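Local coordinates for molybdopterin biosynthesis enzyme, MoaB (PDB 3MCH), which takes part in molybdenum cofactor biosynthesis and probably binds molybdopterin, at the interface of chains A and B. Coordinates in Å, arbitrary orientation; residue numbers count along the deposited sequence, not the author numbering. Chains: chain A/B, Molybdopterin biosynthesis enzyme, MoaB.

Contact 1: the interface of chains A and B. Residues chain A 74, 111-112; chain B 92, 95, 145, 148-149, 153.
A:Leu112 and A:Leu74 push into the surface of chain B and supply nearly all of chain A's share of this apolar patch. They come from separate segments of chain A. A:Leu112 ends the short 3-10 helix 109-112, and A:Leu74 lies in a loop. Both lean on B:Ala149 in helix 146-154, whose small side chain probably allows the two leucines to come close to the helix. The deposited assembly is a trimer, and the patch forms part of the boundary between two of its copies.

A:Leu112 buries 69 Å², more than any other residue here. With CG anti to the carbonyl carbon (chi1 -59°), the side chain points its two methyls at chain B. The CD1 methyl meets the imidazole of B:His148 at the ring edge, in the ring plane, 3.5 Å from CD2. The CD1 methyl also lies close to the backbone carbonyl of B:Val145. The other methyl, CD2, turns towards a set of aliphatic groups. It is 3.9 Å from CB of B:Ala149 and 4.0 Å from CG2 of B:Val145. The CD2 methyl of B:Leu95, from helix 93-99, also touches it. The side chains of A:Leu112 and B:Val145 run past each other in opposite directions.

A:Leu74 buries 28 Å² and sits between helix 146-154 and B:Val92. Its CD2 methyl packs on CB of B:Ala149 at 3.7 Å. On another side, its CD1 methyl faces CG1 of B:Val92, with the two side chains crossing at about a right angle. The chi1 of B:Val92 (-175°, CG1 anti to the backbone N) turns both methyls to the leucine, CG1 to CD1 and CG2 to CG. B:Val153, one turn further along the helix from B:Ala149, closes on the base of A:Leu74. Its CG2 methyl lies 3.8 Å from CB of A:Leu74.

Contact 2: the interface of chains A and B. Residues chain A 107-109, 112; chain B 144-145, 148.
A:Met109 and B:Val145 pass alongside each other in opposite directions at this subunit boundary of a MogA/MoaB-family protein. The chain A side is the loop residues A:Thr107 and A:Pro108 and the 3-10 helix 109-112 that follows. The chain B side is the 3-10 helix 143-145 and the start of helix 146-154.

A:Met109 does not extend straight out. Its chain bends at chi2 (-71°) and again at chi3, which lays the thioether along chain B. The terminal methyl CE rests on the CG1 methyl of B:Val145 at 3.5 Å. CE also lies near the backbone carbonyl of B:Pro144, 3.7 Å from its O. The sulfur of A:Met109 bridges to the next helix, with SD 3.8 Å from CD2 of B:His148. The two side chains cross at a slant, and SD also comes near CB and CG of the histidine. The sulfur lies over one face of the imidazole, near the CG-CD2 bond, whereas the A:Leu112 methyl meets the ring edge.

B:Val145 has CG1 anti to its carbonyl carbon (chi1 -59°). This methyl lies between A:Met109 and A:Thr107. It also comes within 3.6 Å of the backbone O of A:Pro108. The CG2 methyl of A:Thr107 packs on CG1 of B:Val145 at 3.7 Å, and the two side chains are set aslant.

A:Thr107 uses another part of its side chain against B:Pro144. Here the side chains cross nearly perpendicular to each other. CB of the threonine lies 3.9 Å from CB of the proline, while its hydroxyl OG1 lies beside the rim of the pyrrolidine ring, 3.9 Å from CG of B:Pro144.

Contact 1: the interface of chains A and B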
ATOM      1  N   LEU A  74       5.244  -9.313 -12.031  1.00 14.97           N
ATOM      2  CA  LEU A  74       6.642  -8.988 -11.795  1.00 16.40           C
ATOM      3  C   LEU A  74       7.571  -9.251 -12.971  1.00 19.19           C
ATOM      4  O   LEU A  74       8.782  -9.064 -12.850  1.00 22.20           O
ATOM      5  CB  LEU A  74       7.148  -9.749 -10.567  1.00 17.36           C
ATOM      6  CG  LEU A  74       6.832  -9.121  -9.204  1.00 17.92           C
ATOM      7  CD1 LEU A  74       5.364  -8.785  -9.086  1.00 21.65           C
ATOM      8  CD2 LEU A  74       7.237 -10.086  -8.106  1.00 19.08           C
ATOM      9  N   ALA A 111      -1.101 -11.192  -4.366  1.00 13.01           N
ATOM     10  CA  ALA A 111      -0.218 -10.226  -3.720  1.00 12.19           C
ATOM     11  C   ALA A 111       0.889  -9.812  -4.691  1.00 13.17           C
ATOM     12  O   ALA A 111       1.553  -8.793  -4.488  1.00 12.58           O
ATOM     13  CB  ALA A 111       0.392 -10.832  -2.454  1.00 14.98           C
ATOM     14  N   LEU A 112       1.091 -10.603  -5.741  1.00 11.86           N
ATOM     15  CA  LEU A 112       2.126 -10.295  -6.720  1.00 13.40           C
ATOM     16  C   LEU A 112       1.640  -9.367  -7.820  1.00 15.26           C
ATOM     17  O   LEU A 112       2.356  -9.126  -8.792  1.00 18.37           O
ATOM     18  CB  LEU A 112       2.683 -11.577  -7.335  1.00 14.32           C
ATOM     19  CG  LEU A 112       3.295 -12.546  -6.319  1.00 14.07           C
ATOM     20  CD1 LEU A 112       3.885 -13.736  -7.060  1.00 14.56           C
ATOM     21  CD2 LEU A 112       4.358 -11.821  -5.498  1.00 14.52           C
TER
ATOM     22  N   VAL B  92       6.875  -3.506  -5.341  1.00 13.81           N
ATOM     23  CA  VAL B  92       5.899  -4.594  -5.278  1.00 14.70           C
ATOM     24  C   VAL B  92       5.204  -4.421  -3.931  1.00 14.09           C
ATOM     25  O   VAL B  92       5.469  -5.154  -2.976  1.00 14.19           O
ATOM     26  CB  VAL B  92       6.583  -5.982  -5.345  1.00 12.91           C
ATOM     27  CG1 VAL B  92       5.523  -7.082  -5.402  1.00 13.10           C
ATOM     28  CG2 VAL B  92       7.486  -6.064  -6.570  1.00 15.30           C
ATOM     29  N   LEU B  95       4.042  -7.268  -1.520  1.00 12.09           N
ATOM     30  CA  LEU B  95       4.977  -7.978  -0.649  1.00 11.79           C
ATOM     31  C   LEU B  95       5.237  -7.178   0.623  1.00 12.35           C
ATOM     32  O   LEU B  95       5.433  -7.751   1.695  1.00 12.15           O
ATOM     33  CB  LEU B  95       6.288  -8.263  -1.397  1.00 11.37           C
ATOM     34  CG  LEU B  95       6.160  -9.316  -2.503  1.00 11.92           C
ATOM     35  CD1 LEU B  95       7.483  -9.476  -3.254  1.00 14.46           C
ATOM     36  CD2 LEU B  95       5.741 -10.646  -1.872  1.00 13.53           C
ATOM     37  N   VAL B 145       4.678 -17.360  -1.900  1.00 15.53           N
ATOM     38  CA  VAL B 145       4.678 -16.815  -3.250  1.00 15.56           C
ATOM     39  C   VAL B 145       6.051 -16.314  -3.683  1.00 15.46           C
ATOM     40  O   VAL B 145       6.199 -15.768  -4.770  1.00 15.19           O
ATOM     41  CB  VAL B 145       3.673 -15.646  -3.378  1.00 17.54           C
ATOM     42  CG1 VAL B 145       2.273 -16.124  -3.023  1.00 18.35           C
ATOM     43  CG2 VAL B 145       4.087 -14.491  -2.467  1.00 16.01           C
ATOM     44  N   HIS B 148       7.570 -18.150  -6.945  1.00 16.77           N
ATOM     45  CA  HIS B 148       6.865 -17.695  -8.143  1.00 16.78           C
ATOM     46  C   HIS B 148       7.312 -16.279  -8.497  1.00 16.71           C
ATOM     47  O   HIS B 148       7.574 -15.965  -9.660  1.00 17.26           O
ATOM     48  CB  HIS B 148       5.347 -17.704  -7.922  1.00 19.08           C
ATOM     49  CG  HIS B 148       4.558 -17.368  -9.153  1.00 25.67           C
ATOM     50  ND1 HIS B 148       4.413 -18.244 -10.207  1.00 27.99           N
ATOM     51  CD2 HIS B 148       3.898 -16.240  -9.511  1.00 27.28           C
ATOM     52  CE1 HIS B 148       3.698 -17.672 -11.161  1.00 28.13           C
ATOM     53  NE2 HIS B 148       3.374 -16.455 -10.764  1.00 27.11           N
ATOM     54  N   ALA B 149       7.390 -15.425  -7.483  1.00 14.90           N
ATOM     55  CA  ALA B 149       7.812 -14.047  -7.674  1.00 13.76           C
ATOM     56  C   ALA B 149       9.205 -13.980  -8.293  1.00 13.90           C
ATOM     57  O   ALA B 149       9.438 -13.245  -9.257  1.00 13.59           O
ATOM     58  CB  ALA B 149       7.810 -13.317  -6.335  1.00 14.83           C
ATOM     59  N   VAL B 153      10.729 -12.342 -11.915  1.00 17.85           N
ATOM     60  CA  VAL B 153      11.736 -11.288 -11.864  1.00 17.47           C
ATOM     61  C   VAL B 153      13.052 -11.686 -12.519  1.00 19.24           C
ATOM     62  O   VAL B 153      13.653 -10.905 -13.262  1.00 20.63           O
ATOM     63  CB  VAL B 153      12.040 -10.897 -10.395  1.00 16.54           C
ATOM     64  CG1 VAL B 153      13.256  -9.978 -10.323  1.00 16.43           C
ATOM     65  CG2 VAL B 153      10.830 -10.222  -9.784  1.00 13.94           C
TER

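Contact 2: the interface of chains A and B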
ATOM      1  N   THR A 107      -1.424 -17.059   1.932  1.00 26.28           N
ATOM      2  CA  THR A 107      -0.852 -16.004   1.093  1.00 24.34           C
ATOM      3  C   THR A 107      -1.302 -16.177  -0.353  1.00 20.77           C
ATOM      4  O   THR A 107      -1.054 -17.207  -0.976  1.00 21.84           O
ATOM      5  CB  THR A 107       0.686 -16.014   1.141  1.00 25.77           C
ATOM      6  OG1 THR A 107       1.122 -15.873   2.501  1.00 29.17           O
ATOM      7  CG2 THR A 107       1.250 -14.865   0.315  1.00 25.03           C
ATOM      8  N   PRO A 108      -1.976 -15.159  -0.907  1.00 20.76           N
ATOM      9  CA  PRO A 108      -2.463 -15.226  -2.285  1.00 19.51           C
ATOM     10  C   PRO A 108      -1.449 -14.808  -3.333  1.00 19.08           C
ATOM     11  O   PRO A 108      -0.606 -13.940  -3.091  1.00 16.05           O
ATOM     12  CB  PRO A 108      -3.665 -14.293  -2.259  1.00 20.46           C
ATOM     13  CG  PRO A 108      -3.171 -13.187  -1.362  1.00 21.34           C
ATOM     14  CD  PRO A 108      -2.480 -13.949  -0.227  1.00 20.05           C
ATOM     15  N   MET A 109      -1.541 -15.432  -4.502  1.00 17.88           N
ATOM     16  CA  MET A 109      -0.657 -15.087  -5.601  1.00 18.04           C
ATOM     17  C   MET A 109      -1.039 -13.684  -6.050  1.00 15.54           C
ATOM     18  O   MET A 109      -0.267 -13.003  -6.721  1.00 14.93           O
ATOM     19  CB  MET A 109      -0.834 -16.071  -6.759  1.00 19.91           C
ATOM     20  CG  MET A 109      -0.191 -17.429  -6.541  1.00 23.23           C
ATOM     21  SD  MET A 109       1.606 -17.335  -6.619  1.00 24.39           S
ATOM     22  CE  MET A 109       2.058 -18.644  -5.479  1.00 28.13           C
ATOM     23  N   LEU A 112       1.091 -10.603  -5.741  1.00 11.86           N
ATOM     24  CA  LEU A 112       2.126 -10.295  -6.720  1.00 13.40           C
ATOM     25  C   LEU A 112       1.640  -9.367  -7.820  1.00 15.26           C
ATOM     26  O   LEU A 112       2.356  -9.126  -8.792  1.00 18.37           O
ATOM     27  CB  LEU A 112       2.683 -11.577  -7.335  1.00 14.32           C
ATOM     28  CG  LEU A 112       3.295 -12.546  -6.319  1.00 14.07           C
ATOM     29  CD1 LEU A 112       3.885 -13.736  -7.060  1.00 14.56           C
ATOM     30  CD2 LEU A 112       4.358 -11.821  -5.498  1.00 14.52           C
TER
ATOM     31  N   PRO B 144       5.297 -18.383   0.711  1.00 15.16           N
ATOM     32  CA  PRO B 144       4.445 -19.121  -0.228  1.00 16.40           C
ATOM     33  C   PRO B 144       4.453 -18.653  -1.682  1.00 16.76           C
ATOM     34  O   PRO B 144       4.254 -19.455  -2.594  1.00 18.44           O
ATOM     35  CB  PRO B 144       3.057 -19.001   0.400  1.00 15.86           C
ATOM     36  CG  PRO B 144       3.359 -18.969   1.860  1.00 16.79           C
ATOM     37  CD  PRO B 144       4.535 -18.005   1.915  1.00 15.82           C
ATOM     38  N   VAL B 145       4.678 -17.360  -1.900  1.00 15.53           N
ATOM     39  CA  VAL B 145       4.678 -16.815  -3.250  1.00 15.56           C
ATOM     40  C   VAL B 145       6.051 -16.314  -3.683  1.00 15.46           C
ATOM     41  O   VAL B 145       6.199 -15.768  -4.770  1.00 15.19           O
ATOM     42  CB  VAL B 145       3.673 -15.646  -3.378  1.00 17.54           C
ATOM     43  CG1 VAL B 145       2.273 -16.124  -3.023  1.00 18.35           C
ATOM     44  CG2 VAL B 145       4.087 -14.491  -2.467  1.00 16.01           C
ATOM     45  N   HIS B 148       7.570 -18.150  -6.945  1.00 16.77           N
ATOM     46  CA  HIS B 148       6.865 -17.695  -8.143  1.00 16.78           C
ATOM     47  C   HIS B 148       7.312 -16.279  -8.497  1.00 16.71           C
ATOM     48  O   HIS B 148       7.574 -15.965  -9.660  1.00 17.26           O
ATOM     49  CB  HIS B 148       5.347 -17.704  -7.922  1.00 19.08           C
ATOM     50  CG  HIS B 148       4.558 -17.368  -9.153  1.00 25.67           C
ATOM     51  ND1 HIS B 148       4.413 -18.244 -10.207  1.00 27.99           N
ATOM     52  CD2 HIS B 148       3.898 -16.240  -9.511  1.00 27.28           C
ATOM     53  CE1 HIS B 148       3.698 -17.672 -11.161  1.00 28.13           C
ATOM     54  NE2 HIS B 148       3.374 -16.455 -10.764  1.00 27.11           N
TER

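Contact 1 and contact 2 are overlapping parts of one subunit boundary, with their C-alpha centres about 6 Å apart. They share A:Leu112, B:Val145 and B:His148. The 3-10 helix 109-112 of chain A serves both, as do the 3-10 helix 143-145 and helix 146-154 of chain B. Contact 1 extends the apolar surface to the A:Leu74 loop, while contact 2 extends it to the loop at A:Thr107. The two chains contribute different surfaces of the same protein. Such pairing without an exact two-fold fits the three-copy deposited assembly, though the coordinates alone do not prove a trimer in solution.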